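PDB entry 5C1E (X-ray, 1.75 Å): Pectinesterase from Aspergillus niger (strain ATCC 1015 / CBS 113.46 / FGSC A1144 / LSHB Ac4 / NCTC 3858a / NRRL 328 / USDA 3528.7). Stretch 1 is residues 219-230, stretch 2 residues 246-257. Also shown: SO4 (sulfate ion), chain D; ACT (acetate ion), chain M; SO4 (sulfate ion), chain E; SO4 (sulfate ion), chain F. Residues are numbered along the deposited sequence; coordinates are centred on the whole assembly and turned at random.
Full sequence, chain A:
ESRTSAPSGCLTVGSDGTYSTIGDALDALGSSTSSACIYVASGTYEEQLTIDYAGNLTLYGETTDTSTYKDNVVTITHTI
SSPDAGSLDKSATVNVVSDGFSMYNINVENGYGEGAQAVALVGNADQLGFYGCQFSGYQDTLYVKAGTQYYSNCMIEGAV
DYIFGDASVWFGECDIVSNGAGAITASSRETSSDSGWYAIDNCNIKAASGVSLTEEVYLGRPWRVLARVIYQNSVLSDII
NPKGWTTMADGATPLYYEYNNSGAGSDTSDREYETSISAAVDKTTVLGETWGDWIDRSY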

ATOM      1  N   LEU A 219      -1.424 -12.509 -10.044  1.00 15.49           N
ATOM      2  CA  LEU A 219      -1.406 -12.265  -8.619  1.00 15.39           C
ATOM      3  C   LEU A 219      -0.021 -11.758  -8.195  1.00 15.12           C
ATOM      4  O   LEU A 219       0.122 -10.960  -7.253  1.00 13.75           O
ATOM      5  CB  LEU A 219      -1.759 -13.556  -7.882  1.00 16.07           C
ATOM      6  CG  LEU A 219      -3.177 -14.096  -8.109  1.00 16.70           C
ATOM      7  CD1 LEU A 219      -3.273 -15.506  -7.551  1.00 16.66           C
ATOM      8  CD2 LEU A 219      -4.234 -13.182  -7.491  1.00 17.24           C
ATOM      9  N   GLY A 220       0.998 -12.207  -8.914  1.00 14.58           N
ATOM     10  CA  GLY A 220       2.335 -11.751  -8.635  1.00 14.75           C
ATOM     11  C   GLY A 220       3.400 -12.370  -9.507  1.00 14.81           C
ATOM     12  O   GLY A 220       3.142 -13.306 -10.293  1.00 14.46           O
ATOM     13  N   ARG A 221       4.591 -11.804  -9.367  1.00 14.35           N
ATOM     14  CA  ARG A 221       5.803 -12.398  -9.898  1.00 14.29           C
ATOM     15  C   ARG A 221       6.957 -12.101  -8.935  1.00 14.41           C
ATOM     16  O   ARG A 221       6.879 -11.148  -8.144  1.00 14.23           O
ATOM     17  CB  ARG A 221       6.068 -11.908 -11.318  1.00 14.62           C
ATOM     18  CG  ARG A 221       6.281 -10.404 -11.425  1.00 15.28           C
ATOM     19  CD  ARG A 221       6.469 -10.000 -12.875  1.00 15.53           C
ATOM     20  NE  ARG A 221       6.932  -8.624 -12.981  1.00 16.02           N
ATOM     21  CZ  ARG A 221       7.668  -8.152 -13.987  1.00 16.97           C
ATOM     22  NH1 ARG A 221       8.030  -8.951 -14.976  1.00 17.95           N
ATOM     23  NH2 ARG A 221       8.056  -6.888 -13.995  1.00 17.06           N
ATOM     24  N   PRO A 222       8.018 -12.915  -8.972  1.00 14.48           N
ATOM     25  CA  PRO A 222       9.056 -12.782  -7.940  1.00 14.80           C
ATOM     26  C   PRO A 222      10.153 -11.789  -8.307  1.00 15.16           C
ATOM     27  O   PRO A 222      10.988 -12.068  -9.182  1.00 14.36           O
ATOM     28  CB  PRO A 222       9.616 -14.195  -7.815  1.00 14.40           C
ATOM     29  CG  PRO A 222       9.345 -14.842  -9.124  1.00 15.18           C
ATOM     30  CD  PRO A 222       8.141 -14.175  -9.734  1.00 14.67           C
ATOM     31  N   TRP A 223      10.176 -10.652  -7.625  1.00 15.44           N
ATOM     32  CA  TRP A 223      11.213  -9.668  -7.877  1.00 16.36           C
ATOM     33  C   TRP A 223      12.564 -10.237  -7.427  1.00 16.52           C
ATOM     34  O   TRP A 223      13.580  -9.984  -8.052  1.00 15.65           O
ATOM     35  CB  TRP A 223      10.858  -8.345  -7.208  1.00 17.13           C
ATOM     36  CG  TRP A 223      11.770  -7.208  -7.530  1.00 17.67           C
ATOM     37  CD1 TRP A 223      12.592  -7.090  -8.609  1.00 18.35           C
ATOM     38  CD2 TRP A 223      11.902  -5.983  -6.789  1.00 17.95           C
ATOM     39  NE1 TRP A 223      13.262  -5.899  -8.561  1.00 19.63           N
ATOM     40  CE2 TRP A 223      12.855  -5.198  -7.454  1.00 18.86           C
ATOM     41  CE3 TRP A 223      11.312  -5.485  -5.626  1.00 17.69           C
ATOM     42  CZ2 TRP A 223      13.238  -3.936  -6.993  1.00 19.07           C
ATOM     43  CZ3 TRP A 223      11.703  -4.234  -5.152  1.00 18.28           C
ATOM     44  CH2 TRP A 223      12.654  -3.480  -5.830  1.00 18.89           C
ATOM     45  N   ARG A 224      12.560 -11.020  -6.348  1.00 15.78           N
ATOM     46  CA  ARG A 224      13.725 -11.803  -5.930  1.00 16.22           C
ATOM     47  C   ARG A 224      13.259 -13.235  -5.680  1.00 16.03           C
ATOM     48  O   ARG A 224      12.050 -13.505  -5.698  1.00 15.87           O
ATOM     49  CB  ARG A 224      14.369 -11.212  -4.679  1.00 17.36           C
ATOM     50  CG  ARG A 224      14.892  -9.788  -4.866  1.00 18.26           C
ATOM     51  CD  ARG A 224      16.234  -9.788  -5.565  1.00 20.53           C
ATOM     52  NE  ARG A 224      16.788  -8.440  -5.691  1.00 22.43           N
ATOM     53  CZ  ARG A 224      16.495  -7.592  -6.675  1.00 24.89           C
ATOM     54  NH1 ARG A 224      17.051  -6.384  -6.696  1.00 27.27           N
ATOM     55  NH2 ARG A 224      15.644  -7.923  -7.638  1.00 25.89           N
ATOM     56  N   VAL A 225      14.202 -14.136  -5.421  1.00 15.49           N
ATOM     57  CA  VAL A 225      13.945 -15.568  -5.593  1.00 15.09           C
ATOM     58  C   VAL A 225      13.057 -16.209  -4.515  1.00 14.67           C
ATOM     59  O   VAL A 225      12.548 -17.319  -4.715  1.00 15.18           O
ATOM     60  CB  VAL A 225      15.250 -16.380  -5.731  1.00 15.58           C
ATOM     61  CG1 VAL A 225      16.002 -15.988  -6.995  1.00 15.87           C
ATOM     62  CG2 VAL A 225      16.149 -16.215  -4.510  1.00 16.16           C
ATOM     63  N   LEU A 226      12.873 -15.548  -3.385  1.00 14.21           N
ATOM     64  CA  LEU A 226      12.098 -16.154  -2.298  1.00 14.18           C
ATOM     65  C   LEU A 226      10.832 -15.362  -1.940  1.00 13.72           C
ATOM     66  O   LEU A 226      10.334 -15.419  -0.813  1.00 13.23           O
ATOM     67  CB  LEU A 226      13.001 -16.439  -1.087  1.00 14.66           C
ATOM     68  CG  LEU A 226      13.844 -17.709  -1.252  1.00 15.25           C
ATOM     69  CD1 LEU A 226      14.985 -17.777  -0.248  1.00 15.58           C
ATOM     70  CD2 LEU A 226      13.001 -18.961  -1.120  1.00 15.58           C
ATOM     71  N   ALA A 227      10.311 -14.649  -2.933  1.00 13.36           N
ATOM     72  CA  ALA A 227       9.058 -13.925  -2.842  1.00 13.09           C
ATOM     73  C   ALA A 227       8.010 -14.788  -2.135  1.00 13.67           C
ATOM     74  O   ALA A 227       7.802 -15.928  -2.536  1.00 13.45           O
ATOM     75  CB  ALA A 227       8.569 -13.602  -4.236  1.00 13.29           C
ATOM     76  N   ARG A 228       7.348 -14.233  -1.125  1.00 13.74           N
ATOM     77  CA  ARG A 228       6.285 -14.948  -0.414  1.00 14.33           C
ATOM     78  C   ARG A 228       5.003 -14.145  -0.293  1.00 14.76           C
ATOM     79  O   ARG A 228       4.967 -13.101   0.369  1.00 13.75           O
ATOM     80  CB  ARG A 228       6.741 -15.350   0.982  1.00 14.24           C
ATOM     81  CG  ARG A 228       5.691 -16.154   1.745  1.00 14.55           C
ATOM     82  CD  ARG A 228       6.311 -17.013   2.832  1.00 14.31           C
ATOM     83  NE  ARG A 228       7.056 -16.220   3.792  1.00 14.61           N
ATOM     84  CZ  ARG A 228       7.815 -16.745   4.749  1.00 15.35           C
ATOM     85  NH1 ARG A 228       7.903 -18.067   4.878  1.00 15.55           N
ATOM     86  NH2 ARG A 228       8.476 -15.959   5.589  1.00 15.45           N
ATOM     87  N   VAL A 229       3.953 -14.651  -0.926  1.00 14.21           N
ATOM     88  CA  VAL A 229       2.677 -13.942  -0.991  1.00 14.51           C
ATOM     89  C   VAL A 229       1.528 -14.932  -0.851  1.00 14.45           C
ATOM     90  O   VAL A 229       1.551 -15.990  -1.488  1.00 14.20           O
ATOM     91  CB  VAL A 229       2.526 -13.236  -2.339  1.00 14.58           C
ATOM     92  CG1 VAL A 229       1.217 -12.463  -2.401  1.00 14.65           C
ATOM     93  CG2 VAL A 229       3.718 -12.300  -2.608  1.00 14.92           C
ATOM     94  N   ILE A 230       0.546 -14.576  -0.019  1.00 14.51           N
ATOM     95  CA  ILE A 230      -0.710 -15.334   0.101  1.00 14.62           C
ATOM     96  C   ILE A 230      -1.913 -14.431  -0.150  1.00 15.15           C
ATOM     97  O   ILE A 230      -2.001 -13.330   0.414  1.00 15.60           O
ATOM     98  CB  ILE A 230      -0.842 -16.084   1.459  1.00 14.91           C
ATOM     99  CG1 ILE A 230      -2.163 -16.868   1.496  1.00 14.77           C
ATOM    100  CG2 ILE A 230      -0.742 -15.150   2.650  1.00 14.58           C
ATOM    101  CD1 ILE A 230      -2.191 -17.931   2.569  1.00 15.18           C
ATOM    102  N   THR A 246       3.209 -15.342 -12.457  1.00 16.68           N
ATOM    103  CA  THR A 246       4.129 -15.340 -13.595  1.00 17.28           C
ATOM    104  C   THR A 246       5.586 -15.183 -13.116  1.00 18.02           C
ATOM    105  O   THR A 246       5.868 -15.153 -11.909  1.00 17.55           O
ATOM    106  CB  THR A 246       3.718 -14.295 -14.663  1.00 17.41           C
ATOM    107  OG1 THR A 246       4.447 -14.508 -15.881  1.00 17.78           O
ATOM    108  CG2 THR A 246       3.934 -12.868 -14.177  1.00 17.40           C
ATOM    109  N   THR A 247       6.502 -15.090 -14.070  1.00 18.26           N
ATOM    110  CA  THR A 247       7.933 -15.152 -13.776  1.00 18.74           C
ATOM    111  C   THR A 247       8.605 -13.786 -13.797  1.00 18.46           C
ATOM    112  O   THR A 247       8.084 -12.812 -14.389  1.00 18.63           O
ATOM    113  CB  THR A 247       8.621 -16.002 -14.830  1.00 20.05           C
ATOM    114  OG1 THR A 247       8.377 -15.386 -16.102  1.00 20.74           O
ATOM    115  CG2 THR A 247       8.067 -17.426 -14.815  1.00 20.47           C
ATOM    116  N   MET A 248       9.756 -13.709 -13.135  1.00 17.87           N
ATOM    117  CA  MET A 248      10.589 -12.511 -13.151  1.00 18.42           C
ATOM    118  C   MET A 248      12.037 -12.904 -12.812  1.00 17.84           C
ATOM    119  O   MET A 248      12.817 -13.102 -13.724  1.00 17.51           O
ATOM    120  CB  MET A 248      10.056 -11.409 -12.221  1.00 18.95           C
ATOM    121  CG  MET A 248      10.757 -10.065 -12.409  1.00 20.15           C
ATOM    122  SD  MET A 248      10.072  -8.765 -11.347  1.00 22.31           S
ATOM    123  CE  MET A 248      10.848  -7.308 -12.031  1.00 22.57           C
ATOM    124  N   ALA A 249      12.404 -13.049 -11.531  1.00 16.47           N
ATOM    125  CA  ALA A 249      13.798 -13.369 -11.201  1.00 16.23           C
ATOM    126  C   ALA A 249      14.156 -14.764 -11.697  1.00 16.45           C
ATOM    127  O   ALA A 249      13.414 -15.700 -11.459  1.00 16.45           O
ATOM    128  CB  ALA A 249      14.032 -13.275  -9.707  1.00 16.16           C
ATOM    129  N   ASP A 250      15.288 -14.908 -12.389  1.00 15.97           N
ATOM    130  CA  ASP A 250      15.706 -16.230 -12.839  1.00 17.18           C
ATOM    131  C   ASP A 250      16.051 -17.123 -11.645  1.00 16.63           C
ATOM    132  O   ASP A 250      16.687 -16.672 -10.701  1.00 17.37           O
ATOM    133  CB  ASP A 250      16.896 -16.163 -13.788  1.00 17.53           C
ATOM    134  CG  ASP A 250      17.250 -17.517 -14.332  1.00 17.90           C
ATOM    135  OD1 ASP A 250      16.430 -18.063 -15.104  1.00 18.63           O
ATOM    136  OD2 ASP A 250      18.314 -18.054 -13.953  1.00 18.97           O
ATOM    137  N   GLY A 251      15.600 -18.373 -11.686  1.00 16.26           N
ATOM    138  CA  GLY A 251      15.888 -19.337 -10.619  1.00 15.85           C
ATOM    139  C   GLY A 251      15.061 -19.116  -9.370  1.00 15.60           C
ATOM    140  O   GLY A 251      15.417 -19.582  -8.290  1.00 15.56           O
ATOM    141  N   ALA A 252      13.943 -18.406  -9.518  1.00 14.41           N
ATOM    142  CA  ALA A 252      13.090 -18.087  -8.385  1.00 13.85           C
ATOM    143  C   ALA A 252      12.402 -19.343  -7.874  1.00 13.81           C
ATOM    144  O   ALA A 252      12.040 -20.242  -8.647  1.00 14.16           O
ATOM    145  CB  ALA A 252      12.051 -17.059  -8.772  1.00 13.72           C
ATOM    146  N   THR A 253      12.208 -19.374  -6.561  1.00 14.49           N
ATOM    147  CA  THR A 253      11.430 -20.424  -5.890  1.00 14.37           C
ATOM    148  C   THR A 253      10.439 -19.749  -4.969  1.00 14.11           C
ATOM    149  O   THR A 253      10.568 -19.798  -3.752  1.00 13.39           O
ATOM    150  CB  THR A 253      12.336 -21.392  -5.106  1.00 14.38           C
ATOM    151  OG1 THR A 253      13.024 -20.681  -4.071  1.00 15.05           O
ATOM    152  CG2 THR A 253      13.356 -22.083  -6.047  1.00 14.25           C
ATOM    153  N   PRO A 254       9.424 -19.086  -5.555  1.00 14.75           N
ATOM    154  CA  PRO A 254       8.522 -18.298  -4.726  1.00 14.24           C
ATOM    155  C   PRO A 254       7.648 -19.166  -3.842  1.00 14.17           C
ATOM    156  O   PRO A 254       7.403 -20.333  -4.158  1.00 14.25           O
ATOM    157  CB  PRO A 254       7.649 -17.553  -5.750  1.00 14.13           C
ATOM    158  CG  PRO A 254       7.651 -18.434  -6.928  1.00 14.59           C
ATOM    159  CD  PRO A 254       9.054 -19.024  -6.974  1.00 14.81           C
ATOM    160  N   LEU A 255       7.203 -18.585  -2.741  1.00 14.08           N
ATOM    161  CA  LEU A 255       6.219 -19.205  -1.854  1.00 14.37           C
ATOM    162  C   LEU A 255       4.890 -18.466  -2.047  1.00 13.86           C
ATOM    163  O   LEU A 255       4.594 -17.434  -1.408  1.00 13.16           O
ATOM    164  CB  LEU A 255       6.683 -19.154  -0.399  1.00 15.43           C
ATOM    165  CG  LEU A 255       7.949 -19.932   0.001  1.00 16.08           C
ATOM    166  CD1 LEU A 255       7.902 -21.366  -0.510  1.00 16.44           C
ATOM    167  CD2 LEU A 255       9.212 -19.270  -0.510  1.00 17.34           C
ATOM    168  N   TYR A 256       4.118 -19.002  -2.974  1.00 14.26           N
ATOM    169  CA  TYR A 256       2.861 -18.416  -3.427  1.00 14.87           C
ATOM    170  C   TYR A 256       1.657 -19.299  -3.078  1.00 15.19           C
ATOM    171  O   TYR A 256       1.585 -20.470  -3.463  1.00 14.86           O
ATOM    172  CB  TYR A 256       2.934 -18.234  -4.933  1.00 14.79           C
ATOM    173  CG  TYR A 256       3.796 -17.089  -5.441  1.00 14.71           C
ATOM    174  CD1 TYR A 256       4.137 -16.003  -4.635  1.00 14.60           C
ATOM    175  CD2 TYR A 256       4.253 -17.092  -6.767  1.00 14.82           C
ATOM    176  CE1 TYR A 256       4.899 -14.940  -5.142  1.00 14.65           C
ATOM    177  CE2 TYR A 256       5.013 -16.052  -7.277  1.00 14.26           C
ATOM    178  CZ  TYR A 256       5.331 -14.983  -6.473  1.00 14.16           C
ATOM    179  OH  TYR A 256       6.045 -13.948  -7.001  1.00 14.37           O
ATOM    180  N   TYR A 257       0.688 -18.701  -2.392  1.00 15.77           N
ATOM    181  CA  TYR A 257      -0.417 -19.438  -1.804  1.00 15.89           C
ATOM    182  C   TYR A 257      -1.753 -18.782  -2.089  1.00 16.78           C
ATOM    183  O   TYR A 257      -1.858 -17.552  -2.190  1.00 16.70           O
ATOM    184  CB  TYR A 257      -0.281 -19.459  -0.293  1.00 16.45           C
ATOM    185  CG  TYR A 257       1.025 -19.960   0.263  1.00 15.89           C
ATOM    186  CD1 TYR A 257       1.212 -21.306   0.507  1.00 16.43           C
ATOM    187  CD2 TYR A 257       2.052 -19.086   0.584  1.00 15.45           C
ATOM    188  CE1 TYR A 257       2.378 -21.779   1.067  1.00 16.15           C
ATOM    189  CE2 TYR A 257       3.228 -19.545   1.148  1.00 15.53           C
ATOM    190  CZ  TYR A 257       3.397 -20.889   1.371  1.00 16.33           C
ATOM    191  OH  TYR A 257       4.558 -21.368   1.924  1.00 16.04           O
TER
HETATM  192  S   SO4 D 403      16.322  -5.058 -10.212  0.50 31.46           S
HETATM  193  O1  SO4 D 403      14.996  -4.538 -10.605  0.50 31.56           O
HETATM  194  O2  SO4 D 403      17.325  -4.602 -11.197  0.50 31.55           O
HETATM  195  O3  SO4 D 403      16.662  -4.525  -8.884  0.50 29.12           O
HETATM  196  O4  SO4 D 403      16.273  -6.536 -10.207  0.50 28.89           O
HETATM  197  C   ACT M 412      11.621  -8.825 -15.929  0.50 51.90           C
HETATM  198  O   ACT M 412      10.586  -8.375 -16.478  0.50 50.38           O
HETATM  199  OXT ACT M 412      11.934 -10.040 -15.970  0.50 50.41           O
HETATM  200  CH3 ACT M 412      12.518  -7.873 -15.193  0.50 51.25           C
HETATM  201  S   SO4 E 404       9.746 -18.604   7.823  1.00 59.01           S
HETATM  202  O1  SO4 E 404       8.476 -19.153   8.357  1.00 58.41           O
HETATM  203  O2  SO4 E 404       9.712 -17.128   7.836  1.00 48.70           O
HETATM  204  O3  SO4 E 404      10.874 -19.085   8.649  1.00 60.01           O
HETATM  205  O4  SO4 E 404       9.936 -19.124   6.446  1.00 56.88           O
HETATM  206  S   SO4 F 405      20.099  -7.285  -4.172  1.00 60.52           S
HETATM  207  O1  SO4 F 405      18.826  -6.564  -3.941  1.00 61.86           O
HETATM  208  O2  SO4 F 405      20.980  -6.477  -5.050  1.00 61.12           O
HETATM  209  O3  SO4 F 405      20.767  -7.519  -2.869  1.00 61.96           O
HETATM  210  O4  SO4 F 405      19.806  -8.603  -4.801  1.00 58.51           O
HETATM  211  O   HOH W   1       5.404 -11.394  -5.836  1.00 13.09           O
HETATM  212  O   HOH W   2       6.880 -11.293 -16.284  1.00 22.04           O
HETATM  213  O   HOH W   3       6.554 -20.364   3.666  1.00 18.09           O

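How does the contact begin at T246 and T247? The backbone leads: T246 N donates to G220 O at 3.0 Å, almost straight at 171°. The carbonyl of T246 then faces R221, whose CA lies 3.4 Å from T246 O in a CA-H...O contact, while the methyl T246 CG2 sits 3.7 Å from R221 CB. The CA-to-CB bond of T247 points away from stretch 1, and its contact here is through the carbonyl: a water accepts from R221 NH1 at 2.9 Å and donates to T247 O at 2.7 Å, tying the guanidinium to the backbone.

What do M248 and A249 meet as the chain passes P222 and W223? M248, with all three chi angles t, extends its side chain between an arginine and a tryptophan. Its methyl CE lies over one face of the R221 guanidinium, 3.4 Å from R221 NH2, and is 3.8 Å from W223 CD1. The sulfur, M248 SD, is 5.0 Å from the centroid of the five-membered ring of W223, in an oblique approach. A249 N donates to P222 O at 2.9 Å, and A249 CB packs 4.3 Å from V225 CG1.

How does the chain get from A249 to the strand? It makes a type II turn from A249 to A252, with G251 at a positive phi of 76° that favours glycine. V225 CG1 rests against this turn, 3.8 Å from D250 O. A252 CB then fits against the proline ring, 3.5 Å from P222 CG. Next, T253 N donates to V225 O at 2.8 Å, just where stretch 1 makes its own type I turn from R224 to A227. P254 CB lies 4.3 Å from A227 CB, continuing the apolar packing up to the strand.

What holds L255, Y256 and Y257 in register? Two parallel strands pair R228 with L255, V229 with Y256 and I230 with Y257. L255 N donates to A227 O at 2.7 Å, L255 O accepts from V229 N at 2.9 Å, and Y257 N donates to V229 O at 3.0 Å; L255 thus bonds to the residues flanking R228, as parallel pairing requires. L255 and Y257 share a face with R228 and I230, where Y257 CB lies 3.7 Å from I230 CG1. On the other face, Y256 CE1 packs 3.8 Å from V229 CG2, and its ring reaches back towards the start of stretch 1. There a water links Y256 OH, at 2.9 Å, to R221 O, at 2.8 Å.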